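Local structure of thiosulfate sulfurtransferase YnjE (3IPP) at residues 298-303 with 408-413; 360-365 with 385-390; 124-129 with 232-237. The protein transfers the outer sulfur of thiosulfate to cyanide, giving thiocyanate and sulfite, as a periplasmic, monomeric sulfurtransferase built from three rhodanese domains. All coordinates share one frame; numbering follows the deposited sequence. Where two conformers were deposited one is given.

Contact 1 (298-303 with 408-413)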
ATOM      1  N   PRO A 298     -20.522   3.026   2.270  1.00 24.09           N
ATOM      2  CA  PRO A 298     -21.632   2.912   3.239  1.00 24.13           C
ATOM      3  C   PRO A 298     -21.254   3.352   4.677  1.00 24.06           C
ATOM      4  O   PRO A 298     -22.116   3.825   5.426  1.00 23.50           O
ATOM      5  CB  PRO A 298     -22.026   1.407   3.169  1.00 23.86           C
ATOM      6  CG  PRO A 298     -21.627   0.998   1.808  1.00 22.43           C
ATOM      7  CD  PRO A 298     -20.321   1.760   1.536  1.00 24.29           C
ATOM      8  N   GLU A 299     -19.990   3.231   5.071  1.00 24.08           N
ATOM      9  CA  GLU A 299     -19.614   3.769   6.373  1.00 24.32           C
ATOM     10  C   GLU A 299     -19.610   5.315   6.278  1.00 24.70           C
ATOM     11  O   GLU A 299     -20.163   6.026   7.155  1.00 24.65           O
ATOM     12  CB  GLU A 299     -18.245   3.263   6.813  1.00 24.92           C
ATOM     13  CG  GLU A 299     -18.185   1.794   7.301  1.00 26.89           C
ATOM     14  CD  GLU A 299     -16.763   1.257   7.208  1.00 30.93           C
ATOM     15  OE1 GLU A 299     -16.006   1.394   8.202  1.00 29.29           O
ATOM     16  OE2 GLU A 299     -16.381   0.744   6.119  1.00 34.28           O
ATOM     17  N   PHE A 300     -19.027   5.812   5.189  1.00 22.95           N
ATOM     18  CA  PHE A 300     -18.821   7.218   5.022  1.00 22.24           C
ATOM     19  C   PHE A 300     -20.144   7.996   5.033  1.00 22.04           C
ATOM     20  O   PHE A 300     -20.147   9.174   5.461  1.00 21.33           O
ATOM     21  CB  PHE A 300     -18.039   7.496   3.743  1.00 21.31           C
ATOM     22  CG  PHE A 300     -17.679   8.940   3.536  1.00 20.19           C
ATOM     23  CD1 PHE A 300     -16.547   9.501   4.186  1.00 19.56           C
ATOM     24  CD2 PHE A 300     -18.403   9.733   2.616  1.00 20.33           C
ATOM     25  CE1 PHE A 300     -16.168  10.835   3.952  1.00 18.05           C
ATOM     26  CE2 PHE A 300     -18.042  11.070   2.377  1.00 16.60           C
ATOM     27  CZ  PHE A 300     -16.922  11.624   3.044  1.00 19.79           C
ATOM     28  N   ILE A 301     -21.236   7.372   4.571  1.00 21.00           N
ATOM     29  CA  ILE A 301     -22.520   8.103   4.445  1.00 21.31           C
ATOM     30  C   ILE A 301     -23.471   7.761   5.595  1.00 21.47           C
ATOM     31  O   ILE A 301     -24.573   8.320   5.718  1.00 22.34           O
ATOM     32  CB  ILE A 301     -23.240   7.837   3.105  1.00 21.70           C
ATOM     33  CG1 ILE A 301     -23.729   6.363   3.028  1.00 24.09           C
ATOM     34  CG2 ILE A 301     -22.348   8.212   1.883  1.00 19.53           C
ATOM     35  CD1 ILE A 301     -24.583   6.031   1.805  1.00 20.58           C
ATOM     36  N   GLY A 302     -23.054   6.819   6.418  1.00 20.84           N
ATOM     37  CA  GLY A 302     -23.837   6.429   7.574  1.00 23.30           C
ATOM     38  C   GLY A 302     -24.893   5.336   7.408  1.00 24.57           C
ATOM     39  O   GLY A 302     -25.793   5.211   8.224  1.00 26.66           O
ATOM     40  N   THR A 303     -24.801   4.522   6.378  1.00 24.42           N
ATOM     41  CA  THR A 303     -25.681   3.370   6.281  1.00 25.04           C
ATOM     42  C   THR A 303     -25.365   2.376   7.393  1.00 24.35           C
ATOM     43  O   THR A 303     -26.241   1.746   7.917  1.00 23.50           O
ATOM     44  CB  THR A 303     -25.428   2.653   4.932  1.00 25.43           C
ATOM     45  OG1 THR A 303     -25.538   3.617   3.874  1.00 28.85           O
ATOM     46  CG2 THR A 303     -26.422   1.506   4.737  1.00 24.72           C
ATOM     47  N   GLY A 408     -25.056  10.940   4.995  1.00 24.02           N
ATOM     48  CA  GLY A 408     -25.626  11.299   3.677  1.00 23.92           C
ATOM     49  C   GLY A 408     -24.579  11.363   2.560  1.00 25.86           C
ATOM     50  O   GLY A 408     -23.368  11.463   2.805  1.00 25.36           O
ATOM     51  N   GLU A 409     -25.053  11.305   1.325  1.00 28.02           N
ATOM     52  CA  GLU A 409     -24.202  11.322   0.141  1.00 30.68           C
ATOM     53  C   GLU A 409     -23.761  12.712  -0.122  1.00 29.84           C
ATOM     54  O   GLU A 409     -24.558  13.631  -0.116  1.00 30.76           O
ATOM     55  CB  GLU A 409     -24.922  10.814  -1.127  1.00 30.69           C
ATOM     56  CG  GLU A 409     -26.018   9.902  -0.831  1.00 37.77           C
ATOM     57  CD  GLU A 409     -26.176   8.799  -1.840  1.00 44.84           C
ATOM     58  OE1 GLU A 409     -25.322   7.889  -1.851  1.00 52.84           O
ATOM     59  OE2 GLU A 409     -27.173   8.808  -2.573  1.00 46.45           O
ATOM     60  N   ARG A 410     -22.487  12.851  -0.399  1.00 29.59           N
ATOM     61  CA  ARG A 410     -21.926  14.161  -0.538  1.00 31.45           C
ATOM     62  C   ARG A 410     -20.624  13.968  -1.324  1.00 31.44           C
ATOM     63  O   ARG A 410     -20.083  12.865  -1.338  1.00 32.16           O
ATOM     64  CB  ARG A 410     -21.691  14.782   0.885  1.00 29.23           C
ATOM     65  CG  ARG A 410     -20.902  13.904   1.830  1.00 29.05           C
ATOM     66  CD  ARG A 410     -21.112  14.216   3.365  1.00 29.78           C
ATOM     67  NE  ARG A 410     -20.048  13.647   4.192  1.00 27.02           N
ATOM     68  CZ  ARG A 410     -20.109  12.458   4.797  1.00 28.44           C
ATOM     69  NH1 ARG A 410     -21.197  11.716   4.704  1.00 27.03           N
ATOM     70  NH2 ARG A 410     -19.064  12.002   5.488  1.00 29.61           N
ATOM     71  N   GLY A 411     -20.108  15.041  -1.901  1.00 31.31           N
ATOM     72  CA  GLY A 411     -18.894  14.979  -2.636  1.00 31.92           C
ATOM     73  C   GLY A 411     -17.766  15.781  -2.043  1.00 33.36           C
ATOM     74  O   GLY A 411     -17.865  16.351  -0.911  1.00 33.80           O
ATOM     75  N   PRO A 412     -16.662  15.843  -2.804  1.00 32.99           N
ATOM     76  CA  PRO A 412     -15.422  16.473  -2.338  1.00 32.70           C
ATOM     77  C   PRO A 412     -15.598  17.848  -1.730  1.00 33.52           C
ATOM     78  O   PRO A 412     -14.917  18.105  -0.684  1.00 33.69           O
ATOM     79  CB  PRO A 412     -14.564  16.554  -3.600  1.00 32.14           C
ATOM     80  CG  PRO A 412     -15.022  15.254  -4.378  1.00 31.94           C
ATOM     81  CD  PRO A 412     -16.541  15.274  -4.174  1.00 31.68           C
ATOM     82  N   ASP A 413     -16.477  18.693  -2.320  0.62 33.23           N
ATOM     83  CA  ASP A 413     -16.669  20.098  -1.846  0.62 34.02           C
ATOM     84  C   ASP A 413     -17.143  20.164  -0.398  0.62 33.44           C
ATOM     85  O   ASP A 413     -16.814  21.077   0.343  0.62 34.48           O
ATOM     86  CB  ASP A 413     -17.587  20.952  -2.772  0.62 33.98           C
ATOM     87  CG  ASP A 413     -19.062  20.441  -2.849  0.62 37.07           C
ATOM     88  OD1 ASP A 413     -19.377  19.329  -2.366  0.62 39.87           O
ATOM     89  OD2 ASP A 413     -19.931  21.142  -3.461  0.62 40.88           O
TER
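A surface contact holds the C-terminal tail of the chain against the last turn of helix 297-301, where Arg410 lies over Phe300 and Gly408 bonds to Ile301. The flat guanidinium rests on one face of the Phe300 ring, the two planes only 16° apart. CZ of Arg410 is 3.9 Å from the ring centroid, a cation-pi contact, and its NH2 stands over the middle of the ring, 3.3 Å from CZ of Phe300. With CG of Arg410 set between its backbone N and carbonyl carbon (chi1 52°), the chain runs extended to NE and carries the guanidinium back over the helix. It grips one carbonyl of the helix and one of its own loop. Arg410 NH1 bonds to Phe300 O at 2.9 Å, a contact backed by a weak bond from Arg410 NH2, and Arg410 NH1 also reaches Gly408 O at 2.9 Å, in the plane of that carbonyl. These bonds fix the rotation of the group above the ring. Next to it, Gly408 N gives a nearly straight bond to Ile301 O, 2.8 Å long at 173°, while CG2 of Ile301 packs 3.5 Å from Gly408 O. The positive charge thus sits by the carbonyl of Phe300 in the last turn of the helix, which would probably favour it. Trp321 also stacks with Phe300, and Trp354 meets it nearly perpendicularly; from the same helix turn, Glu299 forms a salt bridge with Arg371, the probable substrate-binding arginine. Gly302, with positive phi and bonds back into the last turn, completes a Schellman motif at the end of this helix of the third rhodanese domain.

Contact 2 (360-365 with 385-390)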
ATOM      1  N   GLN A 360       0.228  18.651   2.457  1.00 23.78           N
ATOM      2  CA  GLN A 360      -0.545  18.817   3.679  1.00 24.44           C
ATOM      3  C   GLN A 360      -0.003  17.986   4.816  1.00 24.96           C
ATOM      4  O   GLN A 360       0.656  16.969   4.565  1.00 26.13           O
ATOM      5  CB  GLN A 360      -1.988  18.382   3.434  1.00 23.16           C
ATOM      6  CG  GLN A 360      -2.710  19.266   2.452  1.00 23.04           C
ATOM      7  CD  GLN A 360      -4.016  18.666   2.011  1.00 24.42           C
ATOM      8  OE1 GLN A 360      -4.235  17.452   2.136  1.00 23.26           O
ATOM      9  NE2 GLN A 360      -4.923  19.514   1.532  1.00 25.20           N
ATOM     10  N   GLN A 361      -0.306  18.383   6.065  1.00 25.25           N
ATOM     11  CA  GLN A 361      -0.321  17.433   7.214  1.00 25.01           C
ATOM     12  C   GLN A 361      -1.564  16.539   7.025  1.00 24.25           C
ATOM     13  O   GLN A 361      -2.716  17.042   7.034  1.00 24.40           O
ATOM     14  CB  GLN A 361      -0.445  18.140   8.577  1.00 24.95           C
ATOM     15  CG  GLN A 361       0.411  19.367   8.746  1.00 29.39           C
ATOM     16  CD  GLN A 361       1.864  18.992   9.036  1.00 34.78           C
ATOM     17  OE1 GLN A 361       2.142  18.173   9.942  1.00 34.43           O
ATOM     18  NE2 GLN A 361       2.794  19.538   8.231  1.00 33.80           N
ATOM     19  N   VAL A 362      -1.327  15.238   6.874  1.00 22.65           N
ATOM     20  CA  VAL A 362      -2.343  14.249   6.493  1.00 20.53           C
ATOM     21  C   VAL A 362      -2.352  13.110   7.494  1.00 20.98           C
ATOM     22  O   VAL A 362      -1.304  12.486   7.773  1.00 21.08           O
ATOM     23  CB  VAL A 362      -1.980  13.623   5.086  1.00 21.19           C
ATOM     24  CG1 VAL A 362      -2.972  12.481   4.665  1.00 16.69           C
ATOM     25  CG2 VAL A 362      -1.875  14.735   4.025  1.00 19.34           C
ATOM     26  N   SER A 363      -3.531  12.815   8.013  1.00 20.14           N
ATOM     27  CA  SER A 363      -3.675  11.742   8.959  1.00 20.59           C
ATOM     28  C   SER A 363      -4.825  10.867   8.503  1.00 21.16           C
ATOM     29  O   SER A 363      -5.911  11.405   8.110  1.00 21.03           O
ATOM     30  CB  SER A 363      -3.957  12.276  10.371  1.00 20.74           C
ATOM     31  OG  SER A 363      -3.794  11.239  11.325  1.00 20.05           O
ATOM     32  N   PHE A 364      -4.577   9.539   8.526  1.00 20.28           N
ATOM     33  CA  PHE A 364      -5.532   8.536   8.088  1.00 20.41           C
ATOM     34  C   PHE A 364      -6.203   7.906   9.302  1.00 20.93           C
ATOM     35  O   PHE A 364      -5.524   7.635  10.307  1.00 21.08           O
ATOM     36  CB  PHE A 364      -4.816   7.424   7.280  1.00 20.08           C
ATOM     37  CG  PHE A 364      -4.069   7.933   6.072  1.00 21.17           C
ATOM     38  CD1 PHE A 364      -4.746   8.189   4.876  1.00 19.79           C
ATOM     39  CD2 PHE A 364      -2.696   8.167   6.133  1.00 21.66           C
ATOM     40  CE1 PHE A 364      -4.096   8.683   3.743  1.00 20.91           C
ATOM     41  CE2 PHE A 364      -1.995   8.661   5.001  1.00 21.82           C
ATOM     42  CZ  PHE A 364      -2.690   8.927   3.799  1.00 21.71           C
ATOM     43  N   TYR A 365      -7.501   7.604   9.209  1.00 20.93           N
ATOM     44  CA  TYR A 365      -8.152   6.805  10.243  1.00 21.01           C
ATOM     45  C   TYR A 365      -9.216   5.937   9.593  1.00 22.73           C
ATOM     46  O   TYR A 365      -9.541   6.152   8.451  1.00 22.68           O
ATOM     47  CB  TYR A 365      -8.823   7.739  11.275  1.00 21.79           C
ATOM     48  CG  TYR A 365     -10.087   8.367  10.746  1.00 17.06           C
ATOM     49  CD1 TYR A 365     -10.041   9.531  10.009  1.00 15.43           C
ATOM     50  CD2 TYR A 365     -11.321   7.739  10.927  1.00 16.35           C
ATOM     51  CE1 TYR A 365     -11.225  10.085   9.467  1.00 17.32           C
ATOM     52  CE2 TYR A 365     -12.498   8.290  10.435  1.00 13.93           C
ATOM     53  CZ  TYR A 365     -12.421   9.451   9.716  1.00 16.97           C
ATOM     54  OH  TYR A 365     -13.550   9.968   9.229  1.00 21.47           O
ATOM     55  N   LYS A 385       5.522  13.412   3.165  1.00 26.78           N
ATOM     56  CA  LYS A 385       6.340  13.643   4.325  1.00 29.12           C
ATOM     57  C   LYS A 385       5.618  13.854   5.668  1.00 28.80           C
ATOM     58  O   LYS A 385       6.238  13.666   6.704  1.00 28.81           O
ATOM     59  CB  LYS A 385       7.358  14.752   4.045  1.00 30.00           C
ATOM     60  CG  LYS A 385       8.419  14.277   3.058  1.00 34.92           C
ATOM     61  CD  LYS A 385       9.506  15.285   2.905  1.00 42.06           C
ATOM     62  CE  LYS A 385       9.072  16.410   2.014  1.00 45.55           C
ATOM     63  NZ  LYS A 385      10.312  16.791   1.266  1.00 51.44           N
ATOM     64  N   ASN A 386       4.338  14.227   5.657  1.00 27.89           N
ATOM     65  CA  ASN A 386       3.640  14.591   6.900  1.00 27.48           C
ATOM     66  C   ASN A 386       2.410  13.733   7.009  1.00 26.99           C
ATOM     67  O   ASN A 386       1.274  14.197   6.781  1.00 28.38           O
ATOM     68  CB  ASN A 386       3.229  16.065   6.889  1.00 27.30           C
ATOM     69  CG  ASN A 386       4.268  16.958   6.187  1.00 30.92           C
ATOM     70  OD1 ASN A 386       5.351  17.137   6.741  1.00 28.51           O
ATOM     71  ND2 ASN A 386       3.952  17.483   4.914  1.00 28.23           N
ATOM     72  N   VAL A 387       2.634  12.467   7.322  1.00 25.40           N
ATOM     73  CA  VAL A 387       1.569  11.510   7.439  1.00 23.43           C
ATOM     74  C   VAL A 387       1.575  10.852   8.790  1.00 22.98           C
ATOM     75  O   VAL A 387       2.615  10.715   9.433  1.00 22.52           O
ATOM     76  CB  VAL A 387       1.593  10.446   6.300  1.00 24.08           C
ATOM     77  CG1 VAL A 387       1.287  11.103   4.985  1.00 23.27           C
ATOM     78  CG2 VAL A 387       2.908   9.667   6.238  1.00 21.45           C
ATOM     79  N   SER A 388       0.410  10.379   9.187  1.00 22.30           N
ATOM     80  CA  SER A 388       0.247   9.818  10.508  1.00 23.00           C
ATOM     81  C   SER A 388      -1.042   9.035  10.465  1.00 22.85           C
ATOM     82  O   SER A 388      -1.755   9.056   9.459  1.00 22.78           O
ATOM     83  CB  SER A 388       0.125  10.932  11.573  1.00 22.79           C
ATOM     84  OG  SER A 388      -1.045  11.709  11.331  1.00 22.94           O
ATOM     85  N   VAL A 389      -1.309   8.323  11.558  1.00 22.52           N
ATOM     86  CA  VAL A 389      -2.580   7.631  11.752  1.00 21.61           C
ATOM     87  C   VAL A 389      -3.253   8.173  12.990  1.00 21.44           C
ATOM     88  O   VAL A 389      -2.619   8.355  14.020  1.00 20.39           O
ATOM     89  CB  VAL A 389      -2.370   6.117  11.878  1.00 21.75           C
ATOM     90  CG1 VAL A 389      -3.651   5.421  12.364  1.00 20.08           C
ATOM     91  CG2 VAL A 389      -1.877   5.571  10.542  1.00 19.97           C
ATOM     92  N   TYR A 390      -4.538   8.483  12.859  1.00 22.97           N
ATOM     93  CA  TYR A 390      -5.331   8.863  14.004  1.00 23.43           C
ATOM     94  C   TYR A 390      -5.941   7.586  14.583  1.00 23.79           C
ATOM     95  O   TYR A 390      -6.962   7.107  14.130  1.00 24.92           O
ATOM     96  CB  TYR A 390      -6.354   9.939  13.668  1.00 23.07           C
ATOM     97  CG  TYR A 390      -7.488   9.951  14.645  1.00 21.95           C
ATOM     98  CD1 TYR A 390      -7.241   9.918  16.031  1.00 19.82           C
ATOM     99  CD2 TYR A 390      -8.819   9.969  14.199  1.00 20.17           C
ATOM    100  CE1 TYR A 390      -8.306   9.897  16.954  1.00 21.83           C
ATOM    101  CE2 TYR A 390      -9.909   9.964  15.124  1.00 19.91           C
ATOM    102  CZ  TYR A 390      -9.629   9.926  16.491  1.00 21.72           C
ATOM    103  OH  TYR A 390     -10.652   9.881  17.398  1.00 22.50           O
TER
HETATM  104  O   HOH W   1       2.299  14.579   3.675  1.00 25.54           O
HETATM  105  O   HOH W   2       0.130  13.906   9.975  1.00 26.19           O
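OG of Ser363, trans to its backbone N (chi1 -167°), and OG of Ser388, standing between N and the carbonyl carbon (chi1 63°), turn toward each other. The two oxygens are 2.8 Å apart and share a hydrogen bond. A water bonded to Ser388 OG also donates to Val362 O, so this buried polar pair is tied to the backbone. On the other face of the sheet CG1 of Val387 touches both CB of Val362 and CE2 of Phe364, each at 4.1 Å, beside helix 370-381. Parallel strands 361-365 and 387-390 are joined by bonds from Val362 N to Asn386 O (2.8 Å), Phe364 N to Ser388 O (3.0 Å) and Tyr390 N to Phe364 O (2.9 Å). At the entry end ND2 of Asn386 makes a weak bond to Gln360 O, which also accepts from a water, and Gln361 lays its amide NE2 3.6 Å from CG of Asn386. Putting an alanine at Asn386 would remove that weak bond, probably leaving Gln360 O to its water and the Gln361 amide freer to turn. At the far end CB of Tyr365 packs 3.7 Å from CD2 of Tyr390, while Tyr365 OH bonds to Glu315 and Tyr390 OH to Glu396. Two neighbouring parallel strands linked through helix 370-381 form a beta-alpha-beta crossover, here in the central sheet of a rhodanese domain, the first strand running directly into the catalytic Cys366.

Contact 3 (124-129 with 232-237)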
ATOM      1  N   GLU A 124      11.514   0.803  -2.341  1.00 23.77           N
ATOM      2  CA  GLU A 124      12.212  -0.254  -1.598  1.00 24.20           C
ATOM      3  C   GLU A 124      11.518  -0.710  -0.327  1.00 23.94           C
ATOM      4  O   GLU A 124      11.938  -1.687   0.305  1.00 23.83           O
ATOM      5  CB  GLU A 124      13.696   0.101  -1.327  1.00 24.79           C
ATOM      6  CG  GLU A 124      14.017   1.083  -0.193  1.00 25.92           C
ATOM      7  CD  GLU A 124      13.545   2.526  -0.497  1.00 31.64           C
ATOM      8  OE1 GLU A 124      13.325   2.860  -1.706  1.00 30.01           O
ATOM      9  OE2 GLU A 124      13.358   3.309   0.493  1.00 32.19           O
ATOM     10  N   GLN A 125      10.468   0.013   0.049  1.00 24.53           N
ATOM     11  CA  GLN A 125       9.698  -0.252   1.291  1.00 24.37           C
ATOM     12  C   GLN A 125       8.591  -1.265   1.042  1.00 24.37           C
ATOM     13  O   GLN A 125       8.046  -1.809   2.002  1.00 24.42           O
ATOM     14  CB  GLN A 125       9.067   1.034   1.817  1.00 24.32           C
ATOM     15  CG  GLN A 125      10.019   1.943   2.581  1.00 24.07           C
ATOM     16  CD  GLN A 125       9.472   3.343   2.741  1.00 25.98           C
ATOM     17  OE1 GLN A 125       8.322   3.600   2.418  1.00 27.94           O
ATOM     18  NE2 GLN A 125      10.291   4.260   3.254  1.00 27.11           N
ATOM     19  N   LEU A 126       8.244  -1.457  -0.240  1.00 24.01           N
ATOM     20  CA  LEU A 126       7.281  -2.433  -0.705  1.00 25.06           C
ATOM     21  C   LEU A 126       8.045  -3.513  -1.469  1.00 25.42           C
ATOM     22  O   LEU A 126       8.338  -3.326  -2.658  1.00 25.51           O
ATOM     23  CB  LEU A 126       6.292  -1.808  -1.673  1.00 25.23           C
ATOM     24  CG  LEU A 126       5.314  -0.834  -1.018  1.00 28.48           C
ATOM     25  CD1 LEU A 126       4.482  -0.189  -2.072  1.00 26.85           C
ATOM     26  CD2 LEU A 126       4.450  -1.569   0.019  1.00 28.22           C
ATOM     27  N   VAL A 127       8.413  -4.596  -0.777  1.00 24.87           N
ATOM     28  CA  VAL A 127       9.223  -5.644  -1.398  1.00 25.45           C
ATOM     29  C   VAL A 127       8.294  -6.616  -2.099  1.00 25.78           C
ATOM     30  O   VAL A 127       7.045  -6.557  -1.939  1.00 24.71           O
ATOM     31  CB  VAL A 127      10.154  -6.385  -0.368  1.00 25.94           C
ATOM     32  CG1 VAL A 127      10.918  -5.361   0.468  1.00 24.88           C
ATOM     33  CG2 VAL A 127       9.361  -7.370   0.526  1.00 23.50           C
ATOM     34  N   TYR A 128       8.914  -7.488  -2.889  1.00 25.22           N
ATOM     35  CA  TYR A 128       8.208  -8.519  -3.601  1.00 25.77           C
ATOM     36  C   TYR A 128       8.889  -9.878  -3.311  1.00 26.26           C
ATOM     37  O   TYR A 128      10.063  -9.930  -2.887  1.00 26.27           O
ATOM     38  CB  TYR A 128       8.133  -8.181  -5.109  1.00 25.47           C
ATOM     39  CG  TYR A 128       9.482  -8.038  -5.819  1.00 25.36           C
ATOM     40  CD1 TYR A 128       9.992  -9.086  -6.596  1.00 22.93           C
ATOM     41  CD2 TYR A 128      10.244  -6.842  -5.723  1.00 22.54           C
ATOM     42  CE1 TYR A 128      11.211  -8.964  -7.270  1.00 23.78           C
ATOM     43  CE2 TYR A 128      11.457  -6.697  -6.386  1.00 21.39           C
ATOM     44  CZ  TYR A 128      11.934  -7.771  -7.168  1.00 25.77           C
ATOM     45  OH  TYR A 128      13.154  -7.675  -7.813  1.00 27.53           O
ATOM     46  N   PRO A 129       8.159 -10.990  -3.527  1.00 26.33           N
ATOM     47  CA  PRO A 129       8.683 -12.292  -3.026  1.00 25.99           C
ATOM     48  C   PRO A 129      10.118 -12.663  -3.444  1.00 27.03           C
ATOM     49  O   PRO A 129      10.934 -13.104  -2.608  1.00 26.18           O
ATOM     50  CB  PRO A 129       7.678 -13.292  -3.580  1.00 26.05           C
ATOM     51  CG  PRO A 129       6.349 -12.447  -3.604  1.00 25.59           C
ATOM     52  CD  PRO A 129       6.784 -11.093  -4.061  1.00 24.47           C
ATOM     53  N   VAL A 232      11.422  -0.263   8.147  1.00 25.51           N
ATOM     54  CA  VAL A 232      10.310  -1.191   8.208  1.00 25.41           C
ATOM     55  C   VAL A 232       9.740  -1.228   6.805  1.00 26.07           C
ATOM     56  O   VAL A 232       9.594  -0.197   6.164  1.00 25.52           O
ATOM     57  CB  VAL A 232       9.212  -0.728   9.206  1.00 25.87           C
ATOM     58  CG1 VAL A 232       8.036  -1.730   9.267  1.00 23.86           C
ATOM     59  CG2 VAL A 232       9.805  -0.483  10.591  1.00 25.12           C
ATOM     60  N   ARG A 233       9.487  -2.440   6.328  1.00 27.21           N
ATOM     61  CA  ARG A 233       9.091  -2.722   4.956  1.00 28.06           C
ATOM     62  C   ARG A 233       7.911  -3.714   4.954  1.00 27.56           C
ATOM     63  O   ARG A 233       7.750  -4.484   5.902  1.00 28.99           O
ATOM     64  CB  ARG A 233      10.317  -3.276   4.196  1.00 27.76           C
ATOM     65  CG  ARG A 233      11.331  -2.189   4.015  1.00 29.30           C
ATOM     66  CD  ARG A 233      12.798  -2.584   4.126  1.00 33.29           C
ATOM     67  NE  ARG A 233      13.408  -2.700   2.831  1.00 30.05           N
ATOM     68  CZ  ARG A 233      14.659  -2.388   2.479  1.00 28.54           C
ATOM     69  NH1 ARG A 233      15.543  -1.884   3.318  1.00 23.34           N
ATOM     70  NH2 ARG A 233      15.014  -2.606   1.208  1.00 26.13           N
ATOM     71  N   LEU A 234       7.093  -3.688   3.906  1.00 27.05           N
ATOM     72  CA  LEU A 234       6.010  -4.656   3.732  1.00 26.28           C
ATOM     73  C   LEU A 234       6.249  -5.549   2.494  1.00 26.78           C
ATOM     74  O   LEU A 234       6.784  -5.087   1.458  1.00 26.98           O
ATOM     75  CB  LEU A 234       4.709  -3.916   3.503  1.00 25.82           C
ATOM     76  CG  LEU A 234       4.124  -2.992   4.573  1.00 25.44           C
ATOM     77  CD1 LEU A 234       2.798  -2.473   4.059  1.00 22.12           C
ATOM     78  CD2 LEU A 234       3.968  -3.772   5.874  1.00 21.71           C
ATOM     79  N   LEU A 235       5.816  -6.804   2.570  1.00 26.57           N
ATOM     80  CA  LEU A 235       5.668  -7.626   1.368  1.00 26.33           C
ATOM     81  C   LEU A 235       4.433  -7.118   0.612  1.00 26.34           C
ATOM     82  O   LEU A 235       3.300  -7.228   1.104  1.00 25.98           O
ATOM     83  CB  LEU A 235       5.517  -9.097   1.728  1.00 25.65           C
ATOM     84  CG  LEU A 235       5.395 -10.110   0.584  1.00 26.25           C
ATOM     85  CD1 LEU A 235       6.548  -9.981  -0.456  1.00 24.15           C
ATOM     86  CD2 LEU A 235       5.290 -11.536   1.125  1.00 21.85           C
ATOM     87  N   ASP A 236       4.666  -6.555  -0.576  1.00 26.89           N
ATOM     88  CA  ASP A 236       3.589  -5.968  -1.425  1.00 26.90           C
ATOM     89  C   ASP A 236       2.601  -7.068  -1.782  1.00 25.31           C
ATOM     90  O   ASP A 236       3.025  -8.122  -2.248  1.00 26.33           O
ATOM     91  CB  ASP A 236       4.168  -5.312  -2.681  1.00 26.32           C
ATOM     92  CG  ASP A 236       3.159  -4.394  -3.394  1.00 30.02           C
ATOM     93  OD1 ASP A 236       2.003  -4.162  -2.912  1.00 29.77           O
ATOM     94  OD2 ASP A 236       3.546  -3.876  -4.455  1.00 29.09           O
ATOM     95  N   GLY A 237       1.326  -6.878  -1.458  1.00 24.27           N
ATOM     96  CA  GLY A 237       0.284  -7.896  -1.734  1.00 23.22           C
ATOM     97  C   GLY A 237       0.172  -9.004  -0.703  1.00 23.11           C
ATOM     98  O   GLY A 237      -0.708  -9.880  -0.796  1.00 22.48           O
TER
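Val127 O accepts the shortest polar bond of the contact, from Asp236 N at 2.7 Å and 164°, and CB of Asp236 closes in on the same oxygen at 3.2 Å. Two further backbone bonds continue the parallel pairing: Val127 N to Leu234 O and Leu234 N to Gln125 O, both 2.8 Å. They place strand 126-127 at the margin of a five-stranded sheet beside strand 232-235, with Leu126 and Leu234 on one face and Val127 and Leu235 on the other. On the latter face, the first two torsions of Leu235 (chi1 -178°, chi2 53°) bring CD1 to CD of Pro129 at 3.8 Å and to CG2 of Val127 at 4.0 Å; the two side chains Leu235 and Pro129 cross at about a right angle, over helix 239-244. Arg233 bends at chi2 and chi3 round the backbone ahead of the strand, so that its CG lies 3.7 Å from Gln125 CA and its NE makes a weak bond to Glu124 O, 3.1 Å away. CG of Glu124 stands over one face of the guanidinium, yet the carboxylate is turned at right angles to it, with OE2 6.2 Å from NH2 of Arg233. The arginine finds its firmer partners elsewhere, in a salt bridge to Asp231 and a bond to Ala143 O, while OD1 of Asp236 takes the backbone amide of Met341. The chemistry therefore implies a join resting on main-chain bonds and aliphatic contacts, to which Arg233 adds a weak bond, its charge met by Asp231 and not by the carboxylate of Glu124.

In the fold
Contact 2 is equally far from the other two, about 21 Å centre to centre in each case, whereas the centres of contacts 1 and 3 are about 32 Å apart. Along the chain it is nested in the loop that contact 1 closes; contact 3 closes earlier. Glu315 connects contacts 1 and 2, touching Phe300 and Arg410 and bonding to Tyr365. Helix 370-381 connects contacts 2 and 3, packing on Phe364 and Leu234, with Arg380 bonded to Val232 O. The catalytic Cys366 adjoins contact 2: its side chain is about 5 Å from that of Tyr365 and about 10 Å from that of Phe300. The sodium ion lies about 7 Å from the side chain of Val389.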